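Local coordinates for protein ADP-ribosylglycohydrolase (Thermus thermophilus, PDB 2YZV) that is an all-helical member of the ADP-ribosylglycohydrolase family that holds two magnesium ions, at residues R106-R111 against R156-A161; L165-V170 against P200-V205; L171-R176 against E191-A196. All coordinates share one frame; numbering follows the deposited sequence.

Contacts 2 and 3 share helix 162-179; contact 1 sets helix 105-115 against the loop that leads into it. Along the chain, contact 1 closes before contact 2 opens, and contact 3 sits inside the chain loop that contact 2 closes. The centres of contacts 2 and 3 are about 9 Å apart, and they touch: Val170 CA lies 3.7 Å from Phe193 CZ. Contact 1 is about 19 Å from contact 2, centre to centre, yet meets it where His159 O lies 3.3 Å from Leu165 CD2; it does not touch contact 3. A bound magnesium ion is about 13 Å from the side chain of Thr158.

Contact 1: residues R106-R111 against R156-A161; sequences RRALER and RTTHGA
The methyl group of Ala108 points from its helix toward the backbone of Thr158. Ala108 CB sits 3.8 Å from Thr158 CA and just as near Thr158 O, so one small side chain rests on the loop's main chain. Thr157 O is hardly farther, 3.9 Å from Ala108 CB. The helix can therefore come close: the CA atoms of Ala108 and Thr158 are 5.3 Å apart. Thr158 itself lies alongside, its CB 4.3 Å from Ala108 CB. Its chi1 of 60° swings the hydroxyl away from the helix and round to its neighbour. There Thr158 OG1 and His159 ND1 are hydrogen-bonded at 2.7 Å, in the plane of the imidazole and at its edge; either atom could be the donor. Arg133 also hydrogen-bonds to that hydroxyl, so two groups grip Thr158 OG1, which should hold its rotamer. Thr157 directs its own hydroxyl to Ala154 O, in the helix just before. On the helix side, Leu109 packs on Tyr83 and Tyr87 of helix 76-89. What results is a buried helix-on-loop packing in this all-helical fold, helix 105-115 lying against the connection between helices 147-156 and 162-179.

Contact 2: residues L165-V170 against P200-V205; sequences LEATEV and PALRRV
The carboxylate of Glu166, whose side chain meets Leu202 across the contact, is gripped at both oxygens: OE1 takes the backbone N-H of His199, and OE2 makes a salt bridge with Arg162 NE. This is a buried helix-helix packing in the all-helical fold, helix 162-179 beside helix 200-209. The two short segments run nearly the same way, 27° between their directions, with axes 10.4 Å apart at closest approach. His199 directly precedes the second helix, so its bond to Glu166 ties that helix's start to the first helix, and each carboxylate oxygen has a partner. An anionic carboxylate would probably be favoured by the arginine. Beyond the carboxylate the packing is apolar and rests on Leu202. Leu202 sets CG beside its carbonyl carbon (chi1 -172°), a turn that carries its branches across to the facing helix, where they pass the Glu166 side chain at a slant. Leu202 CD1 lies 4.3 Å from Ala167 CB. Leu202 CD2 is 4.2 Å from Val170 CG2. Leu225 of helix 221-234 packs against both Leu202 and Val170, and Ala221 of the same helix against Ala167, so a third helix closes this side. Packing is tight at Leu202 CD2, which is 3.5 Å from Ala167 N and only 3.2 Å from Glu166 CB.

Contact 3: residues L171-R176 against E191-A196; sequences LAWLLR and EPFRGA
Trp173 lays its indole under Pro192, whose CG sits over the five-membered ring, 3.7 Å from its centroid and 28° off the ring normal. The overlap lies over the NE1-CE2-CZ2 side of the indole: Pro192 CG is 3.4 Å from Trp173 CE2, and the neighbouring Pro192 CD is 3.5 Å from Trp173 CZ2, so the proline spans both rings of the indole. Phe193 comes to that same face. It makes an offset edge-to-face pair, turning its edge toward the indole, with the planes at 86° and the centroids of the phenyl and the five-membered ring 5.3 Å apart. Phe193 CE2 also lies 3.7 Å from Trp173 CB, which sits in the plane of the phenyl at its edge. The tryptophan reaches out this far because CG is anti to the backbone N (chi1 180°), carrying the indole off helix 162-179 toward the loop. The loop that meets it is shaped by its own backbone bonds: a short 3-10 segment covers residues 191-193, and a type II turn follows from Phe193 to Ala196, with Ala196 N bonded to Phe193 O at 3.1 Å. Leu190 also touches Trp173, and Val206 of helix 200-209 packs on Phe193, so the aromatic pair joins the helix, the loop and the next helix near the protein surface. Chemically the join is apolar, CH-pi and aromatic, so it probably rests on dispersion and weak CH-pi attraction rather than on charge or hydrogen bonds across the two segments.

Contact 1: residues R106-R111 against R156-A161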
loop_
_atom_site.group_PDB
_atom_site.type_symbol
_atom_site.label_atom_id
_atom_site.label_comp_id
_atom_site.label_asym_id
_atom_site.label_seq_id
_atom_site.Cartn_x
_atom_site.Cartn_y
_atom_site.Cartn_z
ATOM N N ARG A 106 -4.372 -11.414 -12.622
ATOM C CA ARG A 106 -4.769 -12.796 -12.869
ATOM C C ARG A 106 -3.955 -13.343 -14.033
ATOM O O ARG A 106 -3.574 -14.515 -14.043
ATOM C CB ARG A 106 -6.266 -12.892 -13.182
ATOM C CG ARG A 106 -6.696 -12.227 -14.475
ATOM C CD ARG A 106 -8.186 -12.434 -14.714
ATOM N NE ARG A 106 -8.650 -11.770 -15.928
ATOM C CZ ARG A 106 -9.919 -11.741 -16.323
ATOM N NH1 ARG A 106 -10.854 -12.342 -15.598
ATOM N NH2 ARG A 106 -10.255 -11.111 -17.440
ATOM N N ARG A 107 -3.682 -12.485 -15.009
ATOM C CA ARG A 107 -2.896 -12.876 -16.171
ATOM C C ARG A 107 -1.454 -13.153 -15.754
ATOM O O ARG A 107 -0.838 -14.113 -16.218
ATOM C CB ARG A 107 -2.941 -11.774 -17.232
ATOM C CG ARG A 107 -2.042 -12.019 -18.435
ATOM C CD ARG A 107 -2.511 -11.203 -19.627
ATOM N NE ARG A 107 -2.795 -9.821 -19.254
ATOM C CZ ARG A 107 -3.398 -8.942 -20.047
ATOM N NH1 ARG A 107 -3.784 -9.300 -21.266
ATOM N NH2 ARG A 107 -3.629 -7.709 -19.617
ATOM N N ALA A 108 -0.920 -12.315 -14.872
ATOM C CA ALA A 108 0.444 -12.494 -14.396
ATOM C C ALA A 108 0.557 -13.829 -13.664
ATOM O O ALA A 108 1.522 -14.568 -13.846
ATOM C CB ALA A 108 0.833 -11.348 -13.467
ATOM N N LEU A 109 -0.435 -14.141 -12.838
ATOM C CA LEU A 109 -0.413 -15.393 -12.095
ATOM C C LEU A 109 -0.479 -16.611 -13.016
ATOM O O LEU A 109 0.209 -17.604 -12.785
ATOM C CB LEU A 109 -1.561 -15.424 -11.081
ATOM C CG LEU A 109 -1.472 -14.337 -10.002
ATOM C CD1 LEU A 109 -2.665 -14.439 -9.069
ATOM C CD2 LEU A 109 -0.175 -14.487 -9.221
ATOM N N GLU A 110 -1.299 -16.541 -14.060
ATOM C CA GLU A 110 -1.401 -17.661 -14.992
ATOM C C GLU A 110 -0.152 -17.741 -15.871
ATOM O O GLU A 110 0.223 -18.821 -16.329
ATOM C CB GLU A 110 -2.649 -17.528 -15.865
ATOM C CG GLU A 110 -3.964 -17.709 -15.111
ATOM C CD GLU A 110 -4.113 -19.093 -14.494
ATOM O OE1 GLU A 110 -3.340 -20.008 -14.855
ATOM O OE2 GLU A 110 -5.021 -19.270 -13.652
ATOM N N ARG A 111 0.486 -16.598 -16.106
ATOM C CA ARG A 111 1.710 -16.571 -16.901
ATOM C C ARG A 111 2.781 -17.304 -16.096
ATOM O O ARG A 111 3.518 -18.131 -16.630
ATOM C CB ARG A 111 2.142 -15.122 -17.165
ATOM C CG ARG A 111 3.436 -14.974 -17.952
ATOM C CD ARG A 111 3.738 -13.506 -18.257
ATOM N NE ARG A 111 2.830 -12.927 -19.252
ATOM C CZ ARG A 111 1.953 -11.955 -19.010
ATOM N NH1 ARG A 111 1.840 -11.432 -17.794
ATOM N NH2 ARG A 111 1.191 -11.493 -19.993
ATOM N N ARG A 156 7.421 -6.050 -10.107
ATOM C CA ARG A 156 7.548 -6.784 -11.364
ATOM C C ARG A 156 6.911 -8.166 -11.396
ATOM O O ARG A 156 6.686 -8.719 -12.475
ATOM C CB ARG A 156 9.025 -6.883 -11.760
ATOM C CG ARG A 156 9.607 -5.572 -12.275
ATOM C CD ARG A 156 11.081 -5.726 -12.591
ATOM N NE ARG A 156 11.300 -6.812 -13.542
ATOM C CZ ARG A 156 12.206 -7.769 -13.382
ATOM N NH1 ARG A 156 12.982 -7.777 -12.307
ATOM N NH2 ARG A 156 12.326 -8.728 -14.292
ATOM N N THR A 157 6.623 -8.729 -10.228
ATOM C CA THR A 157 5.992 -10.040 -10.186
ATOM C C THR A 157 4.623 -10.002 -10.860
ATOM O O THR A 157 4.219 -10.972 -11.503
ATOM C CB THR A 157 5.803 -10.540 -8.738
ATOM O OG1 THR A 157 5.088 -9.557 -7.976
ATOM C CG2 THR A 157 7.154 -10.819 -8.092
ATOM N N THR A 158 3.919 -8.879 -10.737
ATOM C CA THR A 158 2.582 -8.760 -11.316
ATOM C C THR A 158 2.358 -7.579 -12.260
ATOM O O THR A 158 1.404 -7.582 -13.043
ATOM C CB THR A 158 1.522 -8.673 -10.207
ATOM O OG1 THR A 158 1.786 -7.523 -9.395
ATOM C CG2 THR A 158 1.555 -9.926 -9.333
ATOM N N HIS A 159 3.222 -6.569 -12.182
ATOM C CA HIS A 159 3.090 -5.380 -13.023
ATOM C C HIS A 159 4.415 -5.014 -13.671
ATOM O O HIS A 159 5.452 -4.986 -13.002
ATOM C CB HIS A 159 2.599 -4.192 -12.188
ATOM C CG HIS A 159 1.213 -4.361 -11.652
ATOM N ND1 HIS A 159 0.871 -5.361 -10.769
ATOM C CD2 HIS A 159 0.076 -3.665 -11.888
ATOM C CE1 HIS A 159 -0.415 -5.277 -10.485
ATOM N NE2 HIS A 159 -0.922 -4.256 -11.151
ATOM N N GLY A 160 4.381 -4.704 -14.965
ATOM C CA GLY A 160 5.610 -4.369 -15.662
ATOM C C GLY A 160 5.712 -2.992 -16.296
ATOM O O GLY A 160 6.742 -2.672 -16.887
ATOM N N ALA A 161 4.664 -2.177 -16.188
ATOM C CA ALA A 161 4.694 -0.836 -16.770
ATOM C C ALA A 161 5.691 0.054 -16.032
ATOM O O ALA A 161 5.751 0.049 -14.801
ATOM C CB ALA A 161 3.299 -0.210 -16.729
#

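Contact 2: residues L165-V170 against P200-V205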
loop_
_atom_site.group_PDB
_atom_site.type_symbol
_atom_site.label_atom_id
_atom_site.label_comp_id
_atom_site.label_asym_id
_atom_site.label_seq_id
_atom_site.Cartn_x
_atom_site.Cartn_y
_atom_site.Cartn_z
ATOM N N LEU A 165 6.356 0.542 -11.834
ATOM C CA LEU A 165 7.601 0.178 -11.174
ATOM C C LEU A 165 8.177 1.393 -10.444
ATOM O O LEU A 165 8.581 1.295 -9.288
ATOM C CB LEU A 165 8.610 -0.351 -12.201
ATOM C CG LEU A 165 8.119 -1.567 -12.991
ATOM C CD1 LEU A 165 9.250 -2.108 -13.851
ATOM C CD2 LEU A 165 7.626 -2.650 -12.041
ATOM N N GLU A 166 8.197 2.543 -11.114
ATOM C CA GLU A 166 8.741 3.753 -10.504
ATOM C C GLU A 166 7.884 4.250 -9.340
ATOM O O GLU A 166 8.412 4.746 -8.346
ATOM C CB GLU A 166 8.882 4.858 -11.552
ATOM C CG GLU A 166 9.834 4.505 -12.682
ATOM C CD GLU A 166 9.914 5.590 -13.733
ATOM O OE1 GLU A 166 8.926 6.333 -13.888
ATOM O OE2 GLU A 166 10.960 5.689 -14.409
ATOM N N ALA A 167 6.566 4.133 -9.463
ATOM C CA ALA A 167 5.680 4.576 -8.388
ATOM C C ALA A 167 5.943 3.731 -7.145
ATOM O O ALA A 167 5.868 4.225 -6.019
ATOM C CB ALA A 167 4.223 4.442 -8.815
ATOM N N THR A 168 6.256 2.457 -7.357
ATOM C CA THR A 168 6.537 1.555 -6.250
ATOM C C THR A 168 7.834 1.977 -5.564
ATOM O O THR A 168 7.932 1.954 -4.335
ATOM C CB THR A 168 6.645 0.094 -6.738
ATOM O OG1 THR A 168 5.423 -0.273 -7.392
ATOM C CG2 THR A 168 6.882 -0.850 -5.555
ATOM N N GLU A 169 8.825 2.372 -6.356
ATOM C CA GLU A 169 10.097 2.813 -5.795
ATOM C C GLU A 169 9.894 4.080 -4.969
ATOM O O GLU A 169 10.481 4.232 -3.894
ATOM C CB GLU A 169 11.113 3.067 -6.911
ATOM C CG GLU A 169 11.423 1.828 -7.736
ATOM C CD GLU A 169 12.391 2.106 -8.867
ATOM O OE1 GLU A 169 12.285 3.187 -9.485
ATOM O OE2 GLU A 169 13.249 1.243 -9.146
ATOM N N VAL A 170 9.057 4.985 -5.470
ATOM C CA VAL A 170 8.774 6.226 -4.760
ATOM C C VAL A 170 8.074 5.915 -3.435
ATOM O O VAL A 170 8.413 6.491 -2.403
ATOM C CB VAL A 170 7.903 7.192 -5.616
ATOM C CG1 VAL A 170 7.486 8.399 -4.786
ATOM C CG2 VAL A 170 8.699 7.663 -6.837
ATOM N N PRO A 200 6.720 10.549 -17.517
ATOM C CA PRO A 200 6.084 11.868 -17.445
ATOM C C PRO A 200 4.932 12.005 -16.452
ATOM O O PRO A 200 4.810 13.030 -15.779
ATOM C CB PRO A 200 5.632 12.111 -18.885
ATOM C CG PRO A 200 6.688 11.429 -19.673
ATOM C CD PRO A 200 6.901 10.132 -18.919
ATOM N N ALA A 201 4.084 10.984 -16.366
ATOM C CA ALA A 201 2.944 11.030 -15.455
ATOM C C ALA A 201 3.406 11.055 -14.004
ATOM O O ALA A 201 2.863 11.794 -13.178
ATOM C CB ALA A 201 2.033 9.829 -15.691
ATOM N N LEU A 202 4.414 10.248 -13.695
ATOM C CA LEU A 202 4.930 10.192 -12.336
ATOM C C LEU A 202 5.723 11.460 -12.046
ATOM O O LEU A 202 5.720 11.963 -10.925
ATOM C CB LEU A 202 5.811 8.954 -12.154
ATOM C CG LEU A 202 6.260 8.664 -10.722
ATOM C CD1 LEU A 202 5.051 8.559 -9.809
ATOM C CD2 LEU A 202 7.063 7.381 -10.696
ATOM N N ARG A 203 6.393 11.982 -13.069
ATOM C CA ARG A 203 7.167 13.206 -12.926
ATOM C C ARG A 203 6.213 14.328 -12.509
ATOM O O ARG A 203 6.536 15.147 -11.644
ATOM C CB ARG A 203 7.840 13.553 -14.257
ATOM C CG ARG A 203 8.776 14.744 -14.206
ATOM C CD ARG A 203 9.210 15.145 -15.612
ATOM N NE ARG A 203 9.892 14.062 -16.319
ATOM C CZ ARG A 203 11.173 13.745 -16.153
ATOM N NH1 ARG A 203 11.926 14.432 -15.302
ATOM N NH2 ARG A 203 11.704 12.740 -16.837
ATOM N N ARG A 204 5.033 14.370 -13.121
ATOM C CA ARG A 204 4.068 15.402 -12.768
ATOM C C ARG A 204 3.612 15.271 -11.320
ATOM O O ARG A 204 3.324 16.271 -10.665
ATOM C CB ARG A 204 2.854 15.373 -13.707
ATOM C CG ARG A 204 2.933 16.429 -14.811
ATOM C CD ARG A 204 1.672 16.472 -15.664
ATOM N NE ARG A 204 1.572 15.343 -16.585
ATOM C CZ ARG A 204 2.323 15.183 -17.670
ATOM N NH1 ARG A 204 3.246 16.080 -17.988
ATOM N NH2 ARG A 204 2.145 14.119 -18.440
ATOM N N VAL A 205 3.552 14.039 -10.817
ATOM C CA VAL A 205 3.138 13.828 -9.436
ATOM C C VAL A 205 4.215 14.346 -8.489
ATOM O O VAL A 205 3.941 15.149 -7.596
ATOM C CB VAL A 205 2.884 12.329 -9.142
ATOM C CG1 VAL A 205 2.663 12.115 -7.644
ATOM C CG2 VAL A 205 1.664 11.852 -9.923
#

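Contact 3: residues L171-R176 against E191-A196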
loop_
_atom_site.group_PDB
_atom_site.type_symbol
_atom_site.label_atom_id
_atom_site.label_comp_id
_atom_site.label_asym_id
_atom_site.label_seq_id
_atom_site.Cartn_x
_atom_site.Cartn_y
_atom_site.Cartn_z
ATOM N N LEU A 171 7.112 4.992 -3.444
ATOM C CA LEU A 171 6.426 4.651 -2.201
ATOM C C LEU A 171 7.386 3.957 -1.231
ATOM O O LEU A 171 7.300 4.155 -0.024
ATOM C CB LEU A 171 5.202 3.762 -2.469
ATOM C CG LEU A 171 4.345 3.433 -1.237
ATOM C CD1 LEU A 171 3.805 4.715 -0.617
ATOM C CD2 LEU A 171 3.190 2.529 -1.644
ATOM N N ALA A 172 8.304 3.152 -1.754
ATOM C CA ALA A 172 9.264 2.473 -0.892
ATOM C C ALA A 172 10.093 3.531 -0.168
ATOM O O ALA A 172 10.335 3.428 1.035
ATOM C CB ALA A 172 10.165 1.558 -1.719
ATOM N N TRP A 173 10.515 4.556 -0.903
ATOM C CA TRP A 173 11.307 5.635 -0.317
ATOM C C TRP A 173 10.481 6.360 0.744
ATOM O O TRP A 173 10.956 6.609 1.852
ATOM C CB TRP A 173 11.734 6.631 -1.399
ATOM C CG TRP A 173 12.553 7.767 -0.858
ATOM C CD1 TRP A 173 13.896 7.757 -0.602
ATOM C CD2 TRP A 173 12.077 9.058 -0.454
ATOM N NE1 TRP A 173 14.286 8.961 -0.064
ATOM C CE2 TRP A 173 13.191 9.778 0.038
ATOM C CE3 TRP A 173 10.819 9.678 -0.458
ATOM C CZ2 TRP A 173 13.086 11.085 0.521
ATOM C CZ3 TRP A 173 10.714 10.983 0.023
ATOM C CH2 TRP A 173 11.846 11.670 0.506
ATOM N N LEU A 174 9.239 6.690 0.399
ATOM C CA LEU A 174 8.346 7.381 1.322
ATOM C C LEU A 174 8.163 6.612 2.624
ATOM O O LEU A 174 8.238 7.187 3.712
ATOM C CB LEU A 174 6.974 7.600 0.676
ATOM C CG LEU A 174 6.895 8.703 -0.379
ATOM C CD1 LEU A 174 5.599 8.563 -1.168
ATOM C CD2 LEU A 174 6.972 10.069 0.295
ATOM N N LEU A 175 7.917 5.311 2.515
ATOM C CA LEU A 175 7.715 4.510 3.710
ATOM C C LEU A 175 8.982 4.424 4.552
ATOM O O LEU A 175 8.915 4.549 5.768
ATOM C CB LEU A 175 7.214 3.110 3.343
ATOM C CG LEU A 175 5.822 3.071 2.696
ATOM C CD1 LEU A 175 5.392 1.623 2.531
ATOM C CD2 LEU A 175 4.812 3.824 3.566
ATOM N N ARG A 176 10.129 4.219 3.913
ATOM C CA ARG A 176 11.382 4.137 4.664
ATOM C C ARG A 176 11.616 5.435 5.433
ATOM O O ARG A 176 11.914 5.415 6.629
ATOM C CB ARG A 176 12.570 3.889 3.731
ATOM C CG ARG A 176 13.891 3.685 4.480
ATOM C CD ARG A 176 15.070 3.649 3.525
ATOM N NE ARG A 176 15.335 4.969 2.960
ATOM C CZ ARG A 176 16.162 5.195 1.945
ATOM N NH1 ARG A 176 16.803 4.184 1.377
ATOM N NH2 ARG A 176 16.354 6.432 1.506
ATOM N N GLU A 191 12.490 15.047 -2.548
ATOM C CA GLU A 191 13.759 15.552 -3.067
ATOM C C GLU A 191 14.595 14.637 -3.971
ATOM O O GLU A 191 15.036 15.059 -5.037
ATOM C CB GLU A 191 14.618 16.057 -1.905
ATOM C CG GLU A 191 15.837 16.851 -2.337
ATOM C CD GLU A 191 16.490 17.578 -1.181
ATOM O OE1 GLU A 191 16.908 16.908 -0.212
ATOM O OE2 GLU A 191 16.583 18.823 -1.241
ATOM N N PRO A 192 14.824 13.378 -3.570
ATOM C CA PRO A 192 15.628 12.501 -4.432
ATOM C C PRO A 192 15.027 12.180 -5.801
ATOM O O PRO A 192 15.715 11.664 -6.683
ATOM C CB PRO A 192 15.821 11.254 -3.571
ATOM C CG PRO A 192 14.585 11.230 -2.735
ATOM C CD PRO A 192 14.426 12.678 -2.337
ATOM N N PHE A 193 13.750 12.493 -5.983
ATOM C CA PHE A 193 13.077 12.218 -7.246
ATOM C C PHE A 193 12.906 13.465 -8.108
ATOM O O PHE A 193 12.484 13.378 -9.265
ATOM C CB PHE A 193 11.721 11.566 -6.966
ATOM C CG PHE A 193 11.833 10.251 -6.261
ATOM C CD1 PHE A 193 12.262 9.118 -6.947
ATOM C CD2 PHE A 193 11.564 10.152 -4.901
ATOM C CE1 PHE A 193 12.425 7.901 -6.285
ATOM C CE2 PHE A 193 11.725 8.941 -4.228
ATOM C CZ PHE A 193 12.156 7.816 -4.920
ATOM N N ARG A 194 13.245 14.622 -7.548
ATOM C CA ARG A 194 13.137 15.876 -8.281
ATOM C C ARG A 194 14.209 15.900 -9.368
ATOM O O ARG A 194 15.399 15.761 -9.083
ATOM C CB ARG A 194 13.317 17.070 -7.334
ATOM C CG ARG A 194 12.433 17.018 -6.087
ATOM C CD ARG A 194 10.960 16.828 -6.431
ATOM N NE ARG A 194 10.351 18.029 -6.997
ATOM C CZ ARG A 194 10.024 19.107 -6.290
ATOM N NH1 ARG A 194 10.245 19.141 -4.982
ATOM N NH2 ARG A 194 9.474 20.153 -6.892
ATOM N N GLY A 195 13.774 16.062 -10.615
ATOM C CA GLY A 195 14.707 16.092 -11.727
ATOM C C GLY A 195 15.122 14.710 -12.198
ATOM O O GLY A 195 15.912 14.580 -13.133
ATOM N N ALA A 196 14.591 13.673 -11.556
ATOM C CA ALA A 196 14.924 12.301 -11.928
ATOM C C ALA A 196 14.235 11.903 -13.229
ATOM O O ALA A 196 13.183 12.442 -13.575
ATOM C CB ALA A 196 14.523 11.340 -10.811
#